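PDB 7D9E: gamma-glutamyltransferase 1 Threonine peptidase. MEROPS family T03 from Pseudomonas nitroreducens, which catalyses transfer of gamma-glutamyl groups from donors such as glutamine to acceptors, a transpeptidation used in theanine synthesis, and probably also hydrolysis. Local coordinates for residues A59-L64 against M132-A137; Y156-F161 against T205-A210; L225-M230 against D240-Y245; D316-P321 against A329-P334. All blocks are in the same frame, centred on the assembly; numbering follows the deposited sequence.

Contact 1: residues A59-L64 against M132-A137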
loop_
_atom_site.group_PDB
_atom_site.type_symbol
_atom_site.label_atom_id
_atom_site.label_comp_id
_atom_site.label_asym_id
_atom_site.label_seq_id
_atom_site.Cartn_x
_atom_site.Cartn_y
_atom_site.Cartn_z
ATOM N N ALA A 59 16.490 -3.082 -6.710
ATOM C CA ALA A 59 16.500 -4.312 -7.492
ATOM C C ALA A 59 15.212 -5.096 -7.269
ATOM O O ALA A 59 14.643 -5.652 -8.216
ATOM C CB ALA A 59 17.739 -5.134 -7.143
ATOM N N THR A 60 14.724 -5.126 -6.022
ATOM C CA THR A 60 13.516 -5.886 -5.696
ATOM C C THR A 60 12.278 -5.274 -6.343
ATOM O O THR A 60 11.439 -5.989 -6.911
ATOM C CB THR A 60 13.371 -5.935 -4.175
ATOM O OG1 THR A 60 14.498 -6.616 -3.608
ATOM C CG2 THR A 60 12.080 -6.659 -3.775
ATOM N N ALA A 61 12.160 -3.948 -6.294
ATOM C CA ALA A 61 10.998 -3.288 -6.874
ATOM C C ALA A 61 10.926 -3.506 -8.376
ATOM O O ALA A 61 9.843 -3.721 -8.924
ATOM C CB ALA A 61 11.031 -1.798 -6.554
ATOM N N PHE A 62 12.070 -3.456 -9.074
ATOM C CA PHE A 62 12.001 -3.750 -10.505
ATOM C C PHE A 62 11.724 -5.226 -10.750
ATOM O O PHE A 62 11.010 -5.572 -11.702
ATOM C CB PHE A 62 13.261 -3.279 -11.225
ATOM C CG PHE A 62 13.307 -1.793 -11.473
ATOM C CD1 PHE A 62 12.424 -1.193 -12.345
ATOM C CD2 PHE A 62 14.251 -1.008 -10.831
ATOM C CE1 PHE A 62 12.490 0.190 -12.597
ATOM C CE2 PHE A 62 14.326 0.368 -11.075
ATOM C CZ PHE A 62 13.428 0.962 -11.932
ATOM N N THR A 63 12.239 -6.114 -9.886
ATOM C CA THR A 63 11.962 -7.543 -10.047
ATOM C C THR A 63 10.472 -7.822 -9.941
ATOM O O THR A 63 9.900 -8.518 -10.792
ATOM C CB THR A 63 12.734 -8.365 -9.015
ATOM O OG1 THR A 63 14.129 -8.319 -9.330
ATOM C CG2 THR A 63 12.313 -9.823 -9.057
ATOM N N LEU A 64 9.817 -7.258 -8.923
ATOM C CA LEU A 64 8.389 -7.494 -8.750
ATOM C C LEU A 64 7.546 -6.833 -9.836
ATOM O O LEU A 64 6.417 -7.280 -10.081
ATOM C CB LEU A 64 7.960 -7.030 -7.363
ATOM C CG LEU A 64 8.629 -7.758 -6.195
ATOM C CD1 LEU A 64 8.346 -7.069 -4.850
ATOM C CD2 LEU A 64 8.179 -9.207 -6.149
ATOM N N MET A 132 10.461 7.171 -11.192
ATOM C CA MET A 132 11.042 8.341 -10.538
ATOM C C MET A 132 11.364 8.108 -9.081
ATOM O O MET A 132 12.422 8.536 -8.596
ATOM C CB MET A 132 10.160 9.571 -10.758
ATOM C CG MET A 132 10.845 10.809 -10.233
ATOM S SD MET A 132 12.096 11.379 -11.293
ATOM C CE MET A 132 11.043 12.114 -12.682
ATOM N N GLY A 133 10.450 7.464 -8.355
ATOM C CA GLY A 133 10.684 7.179 -6.951
ATOM C C GLY A 133 11.926 6.342 -6.725
ATOM O O GLY A 133 12.794 6.700 -5.921
ATOM N N LEU A 134 12.040 5.230 -7.452
ATOM C CA LEU A 134 13.192 4.348 -7.276
ATOM C C LEU A 134 14.481 5.074 -7.638
ATOM O O LEU A 134 15.508 4.922 -6.956
ATOM C CB LEU A 134 13.005 3.092 -8.118
ATOM C CG LEU A 134 11.755 2.275 -7.772
ATOM C CD1 LEU A 134 11.573 1.133 -8.765
ATOM C CD2 LEU A 134 11.851 1.761 -6.354
ATOM N N TRP A 135 14.444 5.893 -8.697
ATOM C CA TRP A 135 15.602 6.699 -9.054
ATOM C C TRP A 135 15.999 7.657 -7.935
ATOM O O TRP A 135 17.174 7.737 -7.551
ATOM C CB TRP A 135 15.283 7.507 -10.309
ATOM C CG TRP A 135 16.417 8.410 -10.697
ATOM C CD1 TRP A 135 16.482 9.758 -10.528
ATOM C CD2 TRP A 135 17.653 8.015 -11.304
ATOM N NE1 TRP A 135 17.684 10.234 -10.996
ATOM C CE2 TRP A 135 18.422 9.182 -11.475
ATOM C CE3 TRP A 135 18.180 6.788 -11.722
ATOM C CZ2 TRP A 135 19.683 9.163 -12.054
ATOM C CZ3 TRP A 135 19.441 6.774 -12.296
ATOM C CH2 TRP A 135 20.178 7.955 -12.451
ATOM N N GLU A 136 15.033 8.421 -7.422
ATOM C CA GLU A 136 15.341 9.385 -6.372
ATOM C C GLU A 136 15.909 8.700 -5.134
ATOM O O GLU A 136 16.864 9.201 -4.534
ATOM C CB GLU A 136 14.103 10.208 -6.014
ATOM C CG GLU A 136 13.669 11.212 -7.084
ATOM C CD GLU A 136 14.731 12.240 -7.446
ATOM O OE1 GLU A 136 15.763 12.333 -6.745
ATOM O OE2 GLU A 136 14.532 12.951 -8.453
ATOM N N ALA A 137 15.343 7.557 -4.737
ATOM C CA ALA A 137 15.867 6.855 -3.573
ATOM C C ALA A 137 17.297 6.394 -3.820
ATOM O O ALA A 137 18.173 6.559 -2.967
ATOM C CB ALA A 137 14.975 5.658 -3.233
#
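A61 of helix 53-67 and L134 of helix 130-141 mark the closest backbone approach, with their CA atoms 8.0 Å apart. No hydrogen bond crosses between the segments. The contacts are all between side chains. The CB of A61 and that of L134 both head into the interface. Both methyl groups of L134, CD1 and CD2, touch A61 CB, each at 3.7 Å. CD1 also sits over one face of the F62 ring, 3.8 Å from the centroid and 17° off the ring normal, a CH-pi contact displaced somewhat toward the ring's rim. The chi1 of F62, -77°, sets CG anti to the carbonyl carbon, and the ring then lies alongside L134, the two side chains pointing opposite ways.

Both helices belong to the large subunit of an Ntn-hydrolase of the gamma-glutamyltranspeptidase family, and they pack here in its buried interior. The ring of F62 also touches L150 and A153 of helix 146-159. An alanine here would take away the ring, which would probably leave L134 CD1 with no aromatic face to lie on and open a gap toward helix 146-159. A61 faces a second chain as well: its carbonyl O accepts a hydrogen bond from Y18 OH of the partner subunit.

Contact 2: residues Y156-F161 against T205-A210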
loop_
_atom_site.group_PDB
_atom_site.type_symbol
_atom_site.label_atom_id
_atom_site.label_comp_id
_atom_site.label_asym_id
_atom_site.label_seq_id
_atom_site.Cartn_x
_atom_site.Cartn_y
_atom_site.Cartn_z
ATOM N N TYR A 156 14.405 -11.832 -15.467
ATOM C CA TYR A 156 13.095 -12.452 -15.259
ATOM C C TYR A 156 12.135 -12.093 -16.378
ATOM O O TYR A 156 11.297 -12.922 -16.766
ATOM C CB TYR A 156 12.498 -12.091 -13.890
ATOM C CG TYR A 156 13.138 -12.850 -12.755
ATOM C CD1 TYR A 156 13.049 -14.239 -12.681
ATOM C CD2 TYR A 156 13.855 -12.184 -11.783
ATOM C CE1 TYR A 156 13.652 -14.932 -11.658
ATOM C CE2 TYR A 156 14.473 -12.885 -10.741
ATOM C CZ TYR A 156 14.355 -14.241 -10.690
ATOM O OH TYR A 156 14.957 -14.944 -9.676
ATOM N N ALA A 157 12.264 -10.892 -16.959
ATOM C CA ALA A 157 11.411 -10.548 -18.092
ATOM C C ALA A 157 11.801 -11.338 -19.331
ATOM O O ALA A 157 10.930 -11.825 -20.063
ATOM C CB ALA A 157 11.491 -9.045 -18.380
ATOM N N GLN A 158 13.105 -11.500 -19.579
ATOM C CA GLN A 158 13.568 -12.198 -20.774
ATOM C C GLN A 158 13.294 -13.699 -20.724
ATOM O O GLN A 158 12.832 -14.281 -21.712
ATOM C CB GLN A 158 15.079 -11.983 -20.942
ATOM C CG GLN A 158 15.457 -10.607 -21.401
ATOM C CD GLN A 158 16.952 -10.371 -21.327
ATOM O OE1 GLN A 158 17.701 -11.182 -20.767
ATOM N NE2 GLN A 158 17.389 -9.257 -21.884
ATOM N N THR A 159 13.644 -14.355 -19.613
ATOM C CA THR A 159 13.636 -15.811 -19.549
ATOM C C THR A 159 12.539 -16.380 -18.665
ATOM O O THR A 159 12.350 -17.603 -18.660
ATOM C CB THR A 159 15.003 -16.360 -19.100
ATOM O OG1 THR A 159 15.375 -15.811 -17.836
ATOM C CG2 THR A 159 16.079 -16.007 -20.123
ATOM N N GLY A 160 11.829 -15.547 -17.921
ATOM C CA GLY A 160 10.542 -15.890 -17.354
ATOM C C GLY A 160 10.587 -16.119 -15.849
ATOM O O GLY A 160 11.642 -16.172 -15.213
ATOM N N PHE A 161 9.381 -16.219 -15.288
ATOM C CA PHE A 161 9.165 -16.652 -13.914
ATOM C C PHE A 161 7.931 -17.557 -13.911
ATOM O O PHE A 161 7.135 -17.542 -14.854
ATOM C CB PHE A 161 8.933 -15.458 -12.971
ATOM C CG PHE A 161 7.620 -14.783 -13.192
ATOM C CD1 PHE A 161 7.470 -13.844 -14.197
ATOM C CD2 PHE A 161 6.525 -15.105 -12.410
ATOM C CE1 PHE A 161 6.260 -13.239 -14.409
ATOM C CE2 PHE A 161 5.318 -14.519 -12.631
ATOM C CZ PHE A 161 5.175 -13.589 -13.636
ATOM N N THR A 205 12.103 -2.530 -22.225
ATOM C CA THR A 205 11.818 -1.315 -21.471
ATOM C C THR A 205 12.752 -1.191 -20.276
ATOM O O THR A 205 13.312 -0.116 -20.006
ATOM C CB THR A 205 10.358 -1.346 -21.016
ATOM O OG1 THR A 205 9.505 -1.366 -22.165
ATOM C CG2 THR A 205 10.007 -0.148 -20.143
ATOM N N LEU A 206 12.936 -2.293 -19.544
ATOM C CA LEU A 206 13.827 -2.276 -18.392
ATOM C C LEU A 206 15.279 -2.057 -18.792
ATOM O O LEU A 206 16.039 -1.457 -18.017
ATOM C CB LEU A 206 13.663 -3.562 -17.590
ATOM C CG LEU A 206 12.298 -3.672 -16.904
ATOM C CD1 LEU A 206 12.101 -5.105 -16.449
ATOM C CD2 LEU A 206 12.201 -2.721 -15.733
ATOM N N GLU A 207 15.687 -2.533 -19.976
ATOM C CA GLU A 207 17.031 -2.234 -20.468
ATOM C C GLU A 207 17.213 -0.742 -20.712
ATOM O O GLU A 207 18.264 -0.174 -20.381
ATOM C CB GLU A 207 17.334 -3.022 -21.744
ATOM C CG GLU A 207 17.388 -4.522 -21.556
ATOM C CD GLU A 207 17.871 -5.248 -22.800
ATOM O OE1 GLU A 207 17.234 -5.100 -23.862
ATOM O OE2 GLU A 207 18.898 -5.957 -22.715
ATOM N N ARG A 208 16.209 -0.091 -21.303
ATOM C CA ARG A 208 16.286 1.356 -21.497
ATOM C C ARG A 208 16.356 2.086 -20.162
ATOM O O ARG A 208 17.126 3.047 -20.012
ATOM C CB ARG A 208 15.089 1.852 -22.309
ATOM C CG ARG A 208 15.064 1.307 -23.738
ATOM C CD ARG A 208 14.056 2.009 -24.629
ATOM N NE ARG A 208 12.683 1.921 -24.144
ATOM C CZ ARG A 208 11.849 0.925 -24.422
ATOM N NH1 ARG A 208 12.257 -0.083 -25.181
ATOM N NH2 ARG A 208 10.614 0.934 -23.934
ATOM N N ILE A 209 15.540 1.667 -19.191
ATOM C CA ILE A 209 15.581 2.282 -17.862
ATOM C C ILE A 209 16.937 2.056 -17.211
ATOM O O ILE A 209 17.471 2.946 -16.530
ATOM C CB ILE A 209 14.420 1.747 -16.999
ATOM C CG1 ILE A 209 13.088 2.224 -17.572
ATOM C CG2 ILE A 209 14.570 2.202 -15.563
ATOM C CD1 ILE A 209 11.842 1.551 -16.992
ATOM N N ALA A 210 17.533 0.878 -17.422
ATOM C CA ALA A 210 18.857 0.621 -16.862
ATOM C C ALA A 210 19.883 1.600 -17.416
ATOM O O ALA A 210 20.802 2.023 -16.704
ATOM C CB ALA A 210 19.289 -0.809 -17.174
HETATM O O HOH W 1 15.761 -7.664 -23.674
#
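Q158 extends its side chain from helix 146-159 across the end of E207 on helix 200-212. The two side chains are roughly perpendicular, and the amide and carboxylate planes are 84° apart. Q158 NE2 lies 3.7 Å from E207 OE2, and no direct hydrogen bond forms. A water links the two groups instead. It accepts from Q158 NE2 at 2.9 Å and gives a weak bond to E207 OE1 at 3.0 Å. Both side chains start with CG beside the backbone N and then run extended, which carries their polar ends over the outer margin of the interface. Q158 also touches a crystal neighbour, so its exact pose may owe something to the lattice.

Below this polar margin the helices meet through apolar groups. A157 and L206 have the closest CA atoms, and A157 CB is 4.4 Å from L206 CD1, a loose touch. This is plain helix-helix packing in the alpha-helical part of the large subunit. L206 also rests on L150 and I154 of helix 146-159, so more of that helix than the segment itself takes part.

Helix 146-159 stops just beyond the contact. G160 leaves the helical path with a phi of 107°, and a CB there would jam against the carbonyl O of T159. The chain then enters the short strand 161-162, which pairs with 196-197. On the other helix, T205 OG1 has two carbonyl partners, E201 O and A33 O of the partner subunit, and R208 NE forms a salt bridge with D216.

Contact 3: residues L225-M230 against D240-Y245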
loop_
_atom_site.group_PDB
_atom_site.type_symbol
_atom_site.label_atom_id
_atom_site.label_comp_id
_atom_site.label_asym_id
_atom_site.label_seq_id
_atom_site.Cartn_x
_atom_site.Cartn_y
_atom_site.Cartn_z
ATOM N N LEU A 225 5.881 5.723 -26.237
ATOM C CA LEU A 225 4.949 4.607 -26.358
ATOM C C LEU A 225 3.750 4.787 -25.441
ATOM O O LEU A 225 2.618 4.445 -25.803
ATOM C CB LEU A 225 5.661 3.297 -26.029
ATOM C CG LEU A 225 6.738 2.880 -27.037
ATOM C CD1 LEU A 225 7.504 1.682 -26.515
ATOM C CD2 LEU A 225 6.101 2.585 -28.399
ATOM N N LEU A 226 3.977 5.323 -24.244
ATOM C CA LEU A 226 2.875 5.587 -23.324
ATOM C C LEU A 226 1.934 6.620 -23.922
ATOM O O LEU A 226 0.709 6.457 -23.897
ATOM C CB LEU A 226 3.440 6.049 -21.975
ATOM C CG LEU A 226 2.494 6.043 -20.783
ATOM C CD1 LEU A 226 3.330 6.099 -19.504
ATOM C CD2 LEU A 226 1.560 7.220 -20.792
ATOM N N ILE A 227 2.495 7.690 -24.483
ATOM C CA ILE A 227 1.665 8.719 -25.094
ATOM C C ILE A 227 0.869 8.139 -26.256
ATOM O O ILE A 227 -0.309 8.464 -26.447
ATOM C CB ILE A 227 2.528 9.921 -25.517
ATOM C CG1 ILE A 227 3.169 10.574 -24.295
ATOM C CG2 ILE A 227 1.701 10.914 -26.327
ATOM C CD1 ILE A 227 2.230 10.821 -23.138
ATOM N N ALA A 228 1.502 7.290 -27.066
ATOM C CA ALA A 228 0.785 6.693 -28.189
ATOM C C ALA A 228 -0.379 5.841 -27.699
ATOM O O ALA A 228 -1.445 5.808 -28.326
ATOM C CB ALA A 228 1.737 5.858 -29.042
ATOM N N GLN A 229 -0.190 5.120 -26.592
ATOM C CA GLN A 229 -1.287 4.313 -26.080
ATOM C C GLN A 229 -2.424 5.198 -25.589
ATOM O O GLN A 229 -3.597 4.863 -25.768
ATOM C CB GLN A 229 -0.781 3.420 -24.958
ATOM C CG GLN A 229 -1.790 2.403 -24.491
ATOM C CD GLN A 229 -1.967 1.304 -25.498
ATOM O OE1 GLN A 229 -1.004 0.877 -26.144
ATOM N NE2 GLN A 229 -3.201 0.867 -25.678
ATOM N N MET A 230 -2.095 6.338 -24.969
ATOM C CA MET A 230 -3.134 7.280 -24.571
ATOM C C MET A 230 -3.905 7.792 -25.778
ATOM O O MET A 230 -5.135 7.916 -25.737
ATOM C CB MET A 230 -2.507 8.464 -23.840
ATOM C CG MET A 230 -1.870 8.138 -22.521
ATOM S SD MET A 230 -3.119 7.730 -21.282
ATOM C CE MET A 230 -2.637 6.041 -20.976
ATOM N N ASP A 240 3.660 16.521 -21.382
ATOM C CA ASP A 240 3.779 17.519 -20.320
ATOM C C ASP A 240 3.595 16.893 -18.938
ATOM O O ASP A 240 4.303 17.243 -17.984
ATOM C CB ASP A 240 2.734 18.627 -20.500
ATOM C CG ASP A 240 3.129 19.662 -21.531
ATOM O OD1 ASP A 240 4.019 19.387 -22.366
ATOM O OD2 ASP A 240 2.537 20.762 -21.505
ATOM N N ASP A 241 2.622 15.978 -18.803
ATOM C CA ASP A 241 2.385 15.308 -17.532
ATOM C C ASP A 241 3.617 14.530 -17.105
ATOM O O ASP A 241 4.027 14.587 -15.941
ATOM C CB ASP A 241 1.222 14.330 -17.705
ATOM C CG ASP A 241 -0.109 15.026 -17.812
ATOM O OD1 ASP A 241 -0.530 15.670 -16.837
ATOM O OD2 ASP A 241 -0.734 14.947 -18.880
ATOM N N LEU A 242 4.230 13.816 -18.053
ATOM C CA LEU A 242 5.387 12.992 -17.730
ATOM C C LEU A 242 6.595 13.845 -17.369
ATOM O O LEU A 242 7.278 13.567 -16.378
ATOM C CB LEU A 242 5.696 12.057 -18.897
ATOM C CG LEU A 242 4.623 11.004 -19.162
ATOM C CD1 LEU A 242 4.902 10.331 -20.493
ATOM C CD2 LEU A 242 4.564 9.976 -18.044
ATOM N N VAL A 243 6.879 14.891 -18.152
ATOM C CA VAL A 243 8.068 15.689 -17.859
ATOM C C VAL A 243 7.897 16.461 -16.555
ATOM O O VAL A 243 8.887 16.781 -15.891
ATOM C CB VAL A 243 8.463 16.625 -19.022
ATOM C CG1 VAL A 243 8.731 15.822 -20.289
ATOM C CG2 VAL A 243 7.416 17.685 -19.223
ATOM N N ASP A 244 6.664 16.746 -16.148
ATOM C CA ASP A 244 6.432 17.497 -14.920
ATOM C C ASP A 244 6.372 16.618 -13.670
ATOM O O ASP A 244 6.378 17.166 -12.558
ATOM C CB ASP A 244 5.157 18.347 -15.028
ATOM C CG ASP A 244 5.326 19.546 -15.959
ATOM O OD1 ASP A 244 6.448 19.760 -16.465
ATOM O OD2 ASP A 244 4.338 20.275 -16.195
ATOM N N TYR A 245 6.337 15.287 -13.812
ATOM C CA TYR A 245 6.220 14.428 -12.640
ATOM C C TYR A 245 7.440 14.570 -11.727
ATOM O O TYR A 245 8.585 14.508 -12.182
ATOM C CB TYR A 245 6.044 12.948 -13.024
ATOM C CG TYR A 245 5.782 12.174 -11.747
ATOM C CD1 TYR A 245 4.527 12.160 -11.172
ATOM C CD2 TYR A 245 6.829 11.593 -11.039
ATOM C CE1 TYR A 245 4.309 11.523 -9.949
ATOM C CE2 TYR A 245 6.619 10.981 -9.827
ATOM C CZ TYR A 245 5.364 10.954 -9.291
ATOM O OH TYR A 245 5.171 10.345 -8.057
#
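L242 has the most surface buried here, and it meets L226 and I227, two consecutive residues of helix 221-233. The CA atoms of I227 and L242 are the closest pair, 9.3 Å apart, so the side chains have to bridge the space between the helices. L242 does this with its two methyl groups. CD1 meets I227 CD1 at 3.8 Å, and CD2 lies 4.3 Å from L226 CD1, a looser touch.

The two partners arrive by different routes. L226 points its CB toward helix 239-244, and its chi1 of -165° puts CG opposite the backbone N. I227 starts off to one side. Its chi2 of -47° folds CD1 back, not out into an extended chain, and this brings the methyl to L242. I227 and L242 lie side by side with their ends reversed.

The two helices follow one another in the chain with a short connection between them. I237, from that connection, packs on L226, and Y218 of helix 214-219 also touches L242. Polar ties hold helix 239-244 elsewhere: D244 OD2 forms a salt bridge with K99, and D241 OD1 is hydrogen-bonded to K99 N. On the other helix, Q229 OE1 accepts from K31 N of the partner subunit.

The closest touches are methyl to methyl, and all are apolar. The contact therefore depends on shape and exclusion of water, and no directional bond across it sets how the helices are turned.

Contact 4: residues D316-P321 against A329-P334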
loop_
_atom_site.group_PDB
_atom_site.type_symbol
_atom_site.label_atom_id
_atom_site.label_comp_id
_atom_site.label_asym_id
_atom_site.label_seq_id
_atom_site.Cartn_x
_atom_site.Cartn_y
_atom_site.Cartn_z
ATOM N N ASP A 316 -13.541 13.190 5.893
ATOM C CA ASP A 316 -13.899 14.599 5.886
ATOM C C ASP A 316 -12.713 15.506 5.616
ATOM O O ASP A 316 -12.872 16.537 4.945
ATOM C CB ASP A 316 -14.519 14.960 7.243
ATOM C CG ASP A 316 -15.416 16.174 7.175
ATOM O OD1 ASP A 316 -16.398 16.167 6.401
ATOM O OD2 ASP A 316 -15.139 17.131 7.919
ATOM N N TYR A 317 -11.530 15.158 6.128
ATOM C CA TYR A 317 -10.436 16.109 6.198
ATOM C C TYR A 317 -9.265 15.828 5.273
ATOM O O TYR A 317 -8.510 16.759 4.985
ATOM C CB TYR A 317 -9.873 16.173 7.629
ATOM C CG TYR A 317 -10.902 16.537 8.661
ATOM C CD1 TYR A 317 -11.558 17.760 8.614
ATOM C CD2 TYR A 317 -11.214 15.660 9.682
ATOM C CE1 TYR A 317 -12.508 18.097 9.566
ATOM C CE2 TYR A 317 -12.158 15.989 10.639
ATOM C CZ TYR A 317 -12.806 17.197 10.570
ATOM O OH TYR A 317 -13.753 17.528 11.508
ATOM N N LEU A 318 -9.062 14.594 4.838
ATOM C CA LEU A 318 -7.760 14.185 4.329
ATOM C C LEU A 318 -7.672 14.174 2.804
ATOM O O LEU A 318 -8.601 13.763 2.098
ATOM C CB LEU A 318 -7.336 12.835 4.903
ATOM C CG LEU A 318 -7.380 12.758 6.434
ATOM C CD1 LEU A 318 -6.783 11.435 6.869
ATOM C CD2 LEU A 318 -6.612 13.876 7.087
ATOM N N GLY A 319 -6.525 14.632 2.319
ATOM C CA GLY A 319 -6.249 14.698 0.899
ATOM C C GLY A 319 -4.845 15.223 0.700
ATOM O O GLY A 319 -4.117 15.442 1.663
ATOM N N ASP A 320 -4.474 15.463 -0.560
ATOM C CA ASP A 320 -3.139 15.965 -0.863
ATOM C C ASP A 320 -2.883 17.243 -0.079
ATOM O O ASP A 320 -3.634 18.216 -0.235
ATOM C CB ASP A 320 -3.062 16.221 -2.363
ATOM C CG ASP A 320 -1.675 16.641 -2.842
ATOM O OD1 ASP A 320 -0.952 17.387 -2.136
ATOM O OD2 ASP A 320 -1.314 16.278 -3.982
ATOM N N PRO A 321 -1.831 17.299 0.745
ATOM C CA PRO A 321 -1.695 18.423 1.678
ATOM C C PRO A 321 -1.253 19.717 1.035
ATOM O O PRO A 321 -1.217 20.748 1.724
ATOM C CB PRO A 321 -0.622 17.931 2.672
ATOM C CG PRO A 321 0.196 16.966 1.899
ATOM C CD PRO A 321 -0.767 16.293 0.915
ATOM N N ALA A 329 -2.193 18.727 12.611
ATOM C CA ALA A 329 -1.865 18.928 14.019
ATOM C C ALA A 329 -3.092 18.753 14.899
ATOM O O ALA A 329 -3.024 18.109 15.958
ATOM C CB ALA A 329 -1.263 20.317 14.210
ATOM N N GLN A 330 -4.226 19.320 14.485
ATOM C CA GLN A 330 -5.427 19.214 15.310
ATOM C C GLN A 330 -5.883 17.765 15.414
ATOM O O GLN A 330 -6.363 17.340 16.467
ATOM C CB GLN A 330 -6.545 20.084 14.733
ATOM C CG GLN A 330 -6.238 21.576 14.787
ATOM C CD GLN A 330 -5.878 22.097 13.417
ATOM O OE1 GLN A 330 -4.867 21.674 12.824
ATOM N NE2 GLN A 330 -6.679 23.027 12.905
ATOM N N LEU A 331 -5.713 16.985 14.344
ATOM C CA LEU A 331 -6.193 15.610 14.300
ATOM C C LEU A 331 -5.281 14.635 15.025
ATOM O O LEU A 331 -5.680 13.486 15.237
ATOM C CB LEU A 331 -6.360 15.156 12.839
ATOM C CG LEU A 331 -7.483 15.813 12.044
ATOM C CD1 LEU A 331 -7.425 15.417 10.564
ATOM C CD2 LEU A 331 -8.830 15.446 12.630
ATOM N N THR A 332 -4.076 15.051 15.406
ATOM C CA THR A 332 -3.137 14.178 16.101
ATOM C C THR A 332 -2.716 14.741 17.451
ATOM O O THR A 332 -1.838 14.165 18.106
ATOM C CB THR A 332 -1.903 13.911 15.238
ATOM O OG1 THR A 332 -1.292 15.155 14.883
ATOM C CG2 THR A 332 -2.274 13.150 13.977
ATOM N N ASP A 333 -3.325 15.843 17.888
ATOM C CA ASP A 333 -3.002 16.409 19.186
ATOM C C ASP A 333 -3.409 15.446 20.302
ATOM O O ASP A 333 -4.487 14.853 20.246
ATOM C CB ASP A 333 -3.771 17.702 19.375
ATOM C CG ASP A 333 -3.355 18.432 20.624
ATOM O OD1 ASP A 333 -2.377 19.206 20.579
ATOM O OD2 ASP A 333 -4.033 18.239 21.646
ATOM N N PRO A 334 -2.575 15.274 21.328
ATOM C CA PRO A 334 -2.948 14.356 22.424
ATOM C C PRO A 334 -4.290 14.668 23.074
ATOM O O PRO A 334 -4.989 13.738 23.504
ATOM C CB PRO A 334 -1.807 14.515 23.442
ATOM C CG PRO A 334 -0.738 15.327 22.772
ATOM C CD PRO A 334 -1.145 15.642 21.367
#
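The chi1 of L318, -53°, and its extended chi2 carry CD2 across to L331 CD1, although the CB of L318 starts off to one side. Y317 and L331 need no such detour, because their CB atoms already face the other segment; chi1 is -57° in Y317 and -69° in L331. The contact closes a helix-loop-helix connection in the large subunit of this Ntn-hydrolase of the gamma-glutamyltranspeptidase family. It joins the C-terminal end of helix 297-317 to the short, weakly bonded helix 328-332, so the chain turns back on itself through the intervening loop. L318 is the first residue past the end of the longer helix.

L331 supplies both methyl groups. Its CD2 is 3.8 Å from Y317 CD2, and it meets the ring at a slant. Its CD1 touches L318 CD2 at 3.9 Å and reaches Y317 CB at the same distance of 3.9 Å. One face of the Y317 ring is covered by its own neighbour: D316 CB lies 4.0 Å above the ring plane, over its centre.

The far end of Y317 is held by another part of the chain, since its OH is hydrogen-bonded to L359 N. A phenylalanine in its place would lack that hydroxyl and would probably leave L359 N without its mate. L318 packs in addition on I273 of helix 271-284 and on L71 of the partner subunit.

D333, just after the short helix, is the N-cap of the next one, and its OD2 accepts a hydrogen bond from K335 N.

In the fold
Contacts 1 to 3 form a connected group, while contact 4 stands apart. Contacts 1 and 2 have centres 13 Å apart and share a core, where F62 CD1 meets L206 CD2 at 3.7 Å. Contact 3 joins this group at two points: M132 CE touches Y245 O at 3.5 Å, and R208 NH2 lies 4.1 Å from L225 CD1. Contact 4 is on the other side of the chain's centre from contacts 1 and 2, with centres about 30 Å and 41 Å away. Its nearest atoms are about 9 Å from those of contact 3. The side chain of L318 in contact 4 is about 11 Å from the bound 6-diazenyl-5-oxo-L-norleucine, near the active site without touching the ligand.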